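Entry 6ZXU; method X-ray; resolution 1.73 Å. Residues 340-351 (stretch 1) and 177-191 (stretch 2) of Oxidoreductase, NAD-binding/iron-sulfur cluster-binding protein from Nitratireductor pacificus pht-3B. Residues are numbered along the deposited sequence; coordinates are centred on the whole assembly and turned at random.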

# COMPACT_ATOMS: atom_id res chain seq x y z
N LYS A 340 -16.34 0.54 -6.74
CA LYS A 340 -17.31 1.51 -7.07
C LYS A 340 -16.70 2.79 -7.66
O LYS A 340 -17.34 3.49 -8.39
CB LYS A 340 -18.11 1.90 -5.83
CG LYS A 340 -18.73 0.75 -5.11
CD LYS A 340 -19.69 1.34 -4.05
CE LYS A 340 -19.73 0.58 -2.76
NZ LYS A 340 -20.78 1.04 -1.81
N HIS A 341 -15.43 3.10 -7.33
CA HIS A 341 -14.81 4.33 -7.81
C HIS A 341 -13.97 4.04 -9.04
O HIS A 341 -13.33 3.00 -9.12
CB HIS A 341 -13.97 4.94 -6.71
CG HIS A 341 -13.47 6.31 -7.03
ND1 HIS A 341 -12.42 6.54 -7.89
CD2 HIS A 341 -13.87 7.52 -6.59
CE1 HIS A 341 -12.18 7.84 -7.95
NE2 HIS A 341 -13.07 8.45 -7.19
N PRO A 342 -13.99 4.93 -10.06
CA PRO A 342 -13.22 4.68 -11.32
C PRO A 342 -11.73 4.45 -11.18
O PRO A 342 -11.14 3.74 -12.01
CB PRO A 342 -13.44 5.97 -12.11
CG PRO A 342 -14.78 6.43 -11.70
CD PRO A 342 -14.89 6.10 -10.23
N LEU A 343 -11.10 5.03 -10.18
CA LEU A 343 -9.69 4.81 -9.94
C LEU A 343 -9.38 3.38 -9.53
O LEU A 343 -8.46 2.76 -10.06
CB LEU A 343 -9.16 5.81 -8.89
CG LEU A 343 -7.66 5.75 -8.64
CD1 LEU A 343 -6.81 6.03 -9.88
CD2 LEU A 343 -7.25 6.73 -7.54
N ALA A 344 -10.16 2.86 -8.59
CA ALA A 344 -10.05 1.45 -8.23
C ALA A 344 -10.32 0.51 -9.44
O ALA A 344 -9.61 -0.46 -9.67
CB ALA A 344 -11.03 1.14 -7.12
N LEU A 345 -11.33 0.82 -10.22
CA LEU A 345 -11.58 0.08 -11.48
C LEU A 345 -10.38 0.13 -12.43
O LEU A 345 -10.11 -0.85 -13.14
CB LEU A 345 -12.85 0.58 -12.20
CG LEU A 345 -14.13 0.15 -11.50
CD1 LEU A 345 -15.33 0.94 -11.93
CD2 LEU A 345 -14.40 -1.33 -11.80
N GLY A 346 -9.61 1.20 -12.43
CA GLY A 346 -8.35 1.25 -13.24
C GLY A 346 -7.34 0.28 -12.75
O GLY A 346 -6.47 -0.16 -13.51
N MET A 347 -7.35 -0.03 -11.45
CA MET A 347 -6.37 -0.99 -10.88
C MET A 347 -6.77 -2.44 -11.06
O MET A 347 -5.91 -3.31 -11.11
CB MET A 347 -6.17 -0.71 -9.40
CG MET A 347 -5.59 0.66 -9.15
SD MET A 347 -5.44 0.95 -7.37
CE MET A 347 -6.15 2.52 -7.04
N GLN A 348 -8.07 -2.71 -11.13
CA GLN A 348 -8.58 -4.07 -11.12
C GLN A 348 -7.93 -5.05 -12.11
O GLN A 348 -7.55 -6.15 -11.73
CB GLN A 348 -10.07 -4.03 -11.25
CG GLN A 348 -10.64 -5.45 -11.10
CD GLN A 348 -12.14 -5.46 -10.83
OE1 GLN A 348 -12.94 -4.83 -11.55
NE2 GLN A 348 -12.53 -6.20 -9.78
N PRO A 349 -7.78 -4.66 -13.38
CA PRO A 349 -7.17 -5.60 -14.35
C PRO A 349 -5.73 -6.00 -13.98
O PRO A 349 -5.35 -7.15 -14.16
CB PRO A 349 -7.14 -4.80 -15.68
CG PRO A 349 -8.21 -3.76 -15.50
CD PRO A 349 -8.26 -3.43 -14.05
N LEU A 350 -4.96 -5.06 -13.43
CA LEU A 350 -3.60 -5.37 -13.03
C LEU A 350 -3.61 -6.36 -11.86
O LEU A 350 -2.93 -7.37 -11.88
CB LEU A 350 -2.82 -4.12 -12.64
CG LEU A 350 -2.36 -3.16 -13.74
CD1 LEU A 350 -3.55 -2.48 -14.36
CD2 LEU A 350 -1.36 -2.09 -13.20
N ILE A 351 -4.47 -6.10 -10.89
CA ILE A 351 -4.60 -6.93 -9.72
C ILE A 351 -5.02 -8.36 -10.13
O ILE A 351 -4.42 -9.33 -9.72
CB ILE A 351 -5.63 -6.31 -8.71
CG1 ILE A 351 -5.04 -5.10 -8.04
CG2 ILE A 351 -6.00 -7.35 -7.68
CD1 ILE A 351 -6.07 -4.32 -7.24
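Stretch 2, residues 177-191: AEIAAILSGYVRWMG

Stretch 2 is helical from Ala 177 on, continuing a helix that begins earlier in the chain. Gly 191 is the first residue to leave helical backbone angles, with a positive phi of 115°, its N bonded back into the last turn in a Schellman motif; at these backbone angles a beta carbon would jam against the preceding carbonyl oxygen, so glycine fits. In stretch 1 the helix starts at Pro 342, whose ring suits a first turn because no backbone N-H is needed there. His 341 caps it: its ND1 accepts from Leu 343 N at 3.0 Å. Farther along, the helix kinks where the N atoms of Pro 349 and Leu 350 lack the regular bond to the preceding turn; a proline nitrogen has no hydrogen to give.

The two helices run in largely opposing directions, with 131° between their N-to-C directions and axes only 7.5 Å apart at closest approach. Two glycines permit this closeness. Gly 346 CA lies 4.5 Å from Gly 185 CA. An ideal CB built on Gly 346 would stand 2.6 Å from Ile 182 O, a clash; one on Gly 185 would be tight against Gly 346 CA, at 3.4 Å.

No direct hydrogen bond joins the stretches. Ile 182 is a knob among Leu 343, Gly 346, Met 347 and Leu 350; its CG2 is 3.7 Å from Met 347 CG and its CG1 3.8 Å from Leu 350 CD2. Leu 350 also sets CD1 4.1 Å from Ala 181 CB, a short methyl that points toward stretch 1, and CD2 3.8 Å from the aliphatic CG of Glu 178.

At the other end, Pro 342 CB meets the edge of the Tyr 186 ring, 3.7 Å from CD1, and lies 3.9 Å from Trp 189 CB. The tyrosine thus offers apolar ring carbon to the contact while its hydroxyl is hydrogen-bonded elsewhere in the structure. Trp 189 lays its broad indole against Leu 345, whose CB sits over the face of the five-membered ring, 3.7 Å from Trp 189 NE1, in a CH-pi contact. Trp 189 NE1 donates to a water at 3.0 Å, which in turn donates to Leu 345 O at 2.5 Å. A second water donates to Ala 181 O at 2.9 Å and Gly 346 O at 2.7 Å, bridging two carbonyls that could not bond to each other.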

# COMPACT_ATOMS: atom_id res chain seq x y z
N ALA A 177 4.82 1.80 -16.49
CA ALA A 177 3.74 1.12 -17.17
C ALA A 177 2.58 0.90 -16.27
O ALA A 177 1.45 1.06 -16.63
CB ALA A 177 4.25 -0.18 -17.70
N GLU A 178 2.87 0.48 -15.05
CA GLU A 178 1.84 0.27 -14.05
C GLU A 178 1.01 1.53 -13.83
O GLU A 178 -0.23 1.50 -13.90
CB GLU A 178 2.53 -0.07 -12.73
CG GLU A 178 1.59 -0.32 -11.56
CD GLU A 178 2.13 0.25 -10.23
OE1 GLU A 178 3.14 -0.28 -9.66
OE2 GLU A 178 1.57 1.27 -9.71
N ILE A 179 1.67 2.64 -13.52
CA ILE A 179 0.98 3.91 -13.29
C ILE A 179 0.22 4.36 -14.54
O ILE A 179 -0.93 4.75 -14.47
CB ILE A 179 1.98 5.02 -12.83
CG1 ILE A 179 2.60 4.59 -11.51
CG2 ILE A 179 1.28 6.36 -12.77
CD1 ILE A 179 3.68 5.51 -11.01
N ALA A 180 0.85 4.27 -15.71
CA ALA A 180 0.16 4.68 -16.98
C ALA A 180 -1.09 3.86 -17.29
O ALA A 180 -2.08 4.39 -17.77
CB ALA A 180 1.13 4.59 -18.15
N ALA A 181 -1.05 2.55 -17.00
CA ALA A 181 -2.18 1.65 -17.18
C ALA A 181 -3.30 1.98 -16.24
O ALA A 181 -4.46 2.03 -16.67
CB ALA A 181 -1.76 0.20 -16.96
N ILE A 182 -2.97 2.35 -15.00
CA ILE A 182 -4.01 2.63 -14.01
C ILE A 182 -4.67 3.96 -14.36
O ILE A 182 -5.88 4.08 -14.33
CB ILE A 182 -3.42 2.63 -12.59
CG1 ILE A 182 -3.02 1.23 -12.19
CG2 ILE A 182 -4.48 3.15 -11.65
CD1 ILE A 182 -2.15 1.21 -10.95
N LEU A 183 -3.85 4.97 -14.68
CA LEU A 183 -4.36 6.27 -14.93
C LEU A 183 -5.15 6.37 -16.22
O LEU A 183 -6.17 7.02 -16.25
CB LEU A 183 -3.27 7.31 -14.89
CG LEU A 183 -2.62 7.63 -13.50
CD1 LEU A 183 -1.53 8.63 -13.69
CD2 LEU A 183 -3.69 8.13 -12.54
N SER A 184 -4.67 5.73 -17.27
CA SER A 184 -5.43 5.64 -18.52
C SER A 184 -6.72 4.93 -18.33
O SER A 184 -7.78 5.38 -18.80
CB SER A 184 -4.59 5.03 -19.62
OG SER A 184 -4.30 3.67 -19.42
N GLY A 185 -6.70 3.84 -17.54
CA GLY A 185 -7.95 3.17 -17.26
C GLY A 185 -8.91 3.94 -16.45
O GLY A 185 -10.11 3.85 -16.65
N TYR A 186 -8.40 4.73 -15.51
CA TYR A 186 -9.24 5.66 -14.72
C TYR A 186 -9.96 6.68 -15.61
O TYR A 186 -11.17 6.90 -15.45
CB TYR A 186 -8.34 6.45 -13.72
CG TYR A 186 -8.92 7.65 -13.08
CD1 TYR A 186 -10.09 7.57 -12.36
CD2 TYR A 186 -8.27 8.87 -13.15
CE1 TYR A 186 -10.62 8.68 -11.74
CE2 TYR A 186 -8.77 10.02 -12.49
CZ TYR A 186 -9.93 9.93 -11.78
OH TYR A 186 -10.46 11.05 -11.17
N VAL A 187 -9.23 7.29 -16.56
CA VAL A 187 -9.86 8.29 -17.48
C VAL A 187 -10.89 7.58 -18.42
O VAL A 187 -11.97 8.09 -18.65
CB VAL A 187 -8.79 9.04 -18.28
CG1 VAL A 187 -9.37 9.93 -19.35
CG2 VAL A 187 -7.92 9.88 -17.35
N ARG A 188 -10.55 6.38 -18.88
CA ARG A 188 -11.47 5.56 -19.69
C ARG A 188 -12.76 5.22 -18.95
O ARG A 188 -13.85 5.27 -19.51
CB ARG A 188 -10.80 4.32 -20.20
CG ARG A 188 -9.80 4.56 -21.30
CD ARG A 188 -9.36 3.28 -21.96
NE ARG A 188 -8.70 2.32 -21.03
CZ ARG A 188 -7.41 2.21 -20.82
NH1 ARG A 188 -6.50 3.06 -21.37
NH2 ARG A 188 -6.96 1.30 -19.97
N TRP A 189 -12.67 4.97 -17.66
CA TRP A 189 -13.88 4.73 -16.86
C TRP A 189 -14.72 5.95 -16.57
O TRP A 189 -15.91 5.85 -16.26
CB TRP A 189 -13.51 4.05 -15.54
CG TRP A 189 -13.43 2.56 -15.66
CD1 TRP A 189 -12.30 1.76 -15.79
CD2 TRP A 189 -14.55 1.68 -15.71
NE1 TRP A 189 -12.67 0.44 -15.87
CE2 TRP A 189 -14.04 0.35 -15.82
CE3 TRP A 189 -15.95 1.89 -15.65
CZ2 TRP A 189 -14.87 -0.77 -15.91
CZ3 TRP A 189 -16.81 0.74 -15.73
CH2 TRP A 189 -16.25 -0.57 -15.85
N MET A 190 -14.11 7.14 -16.65
CA MET A 190 -14.83 8.41 -16.54
C MET A 190 -15.51 8.79 -17.89
O MET A 190 -16.34 9.70 -17.92
CB MET A 190 -13.85 9.50 -16.12
CG MET A 190 -13.60 9.50 -14.63
SD MET A 190 -12.76 11.02 -14.07
CE MET A 190 -11.26 11.07 -15.07
N GLY A 191 -15.17 8.09 -18.97
CA GLY A 191 -15.92 8.22 -20.23
C GLY A 191 -15.08 8.80 -21.36
O GLY A 191 -15.64 9.08 -22.41
O HOH W 1 -6.26 -0.15 -16.22
O HOH W 2 -11.63 -2.12 -14.71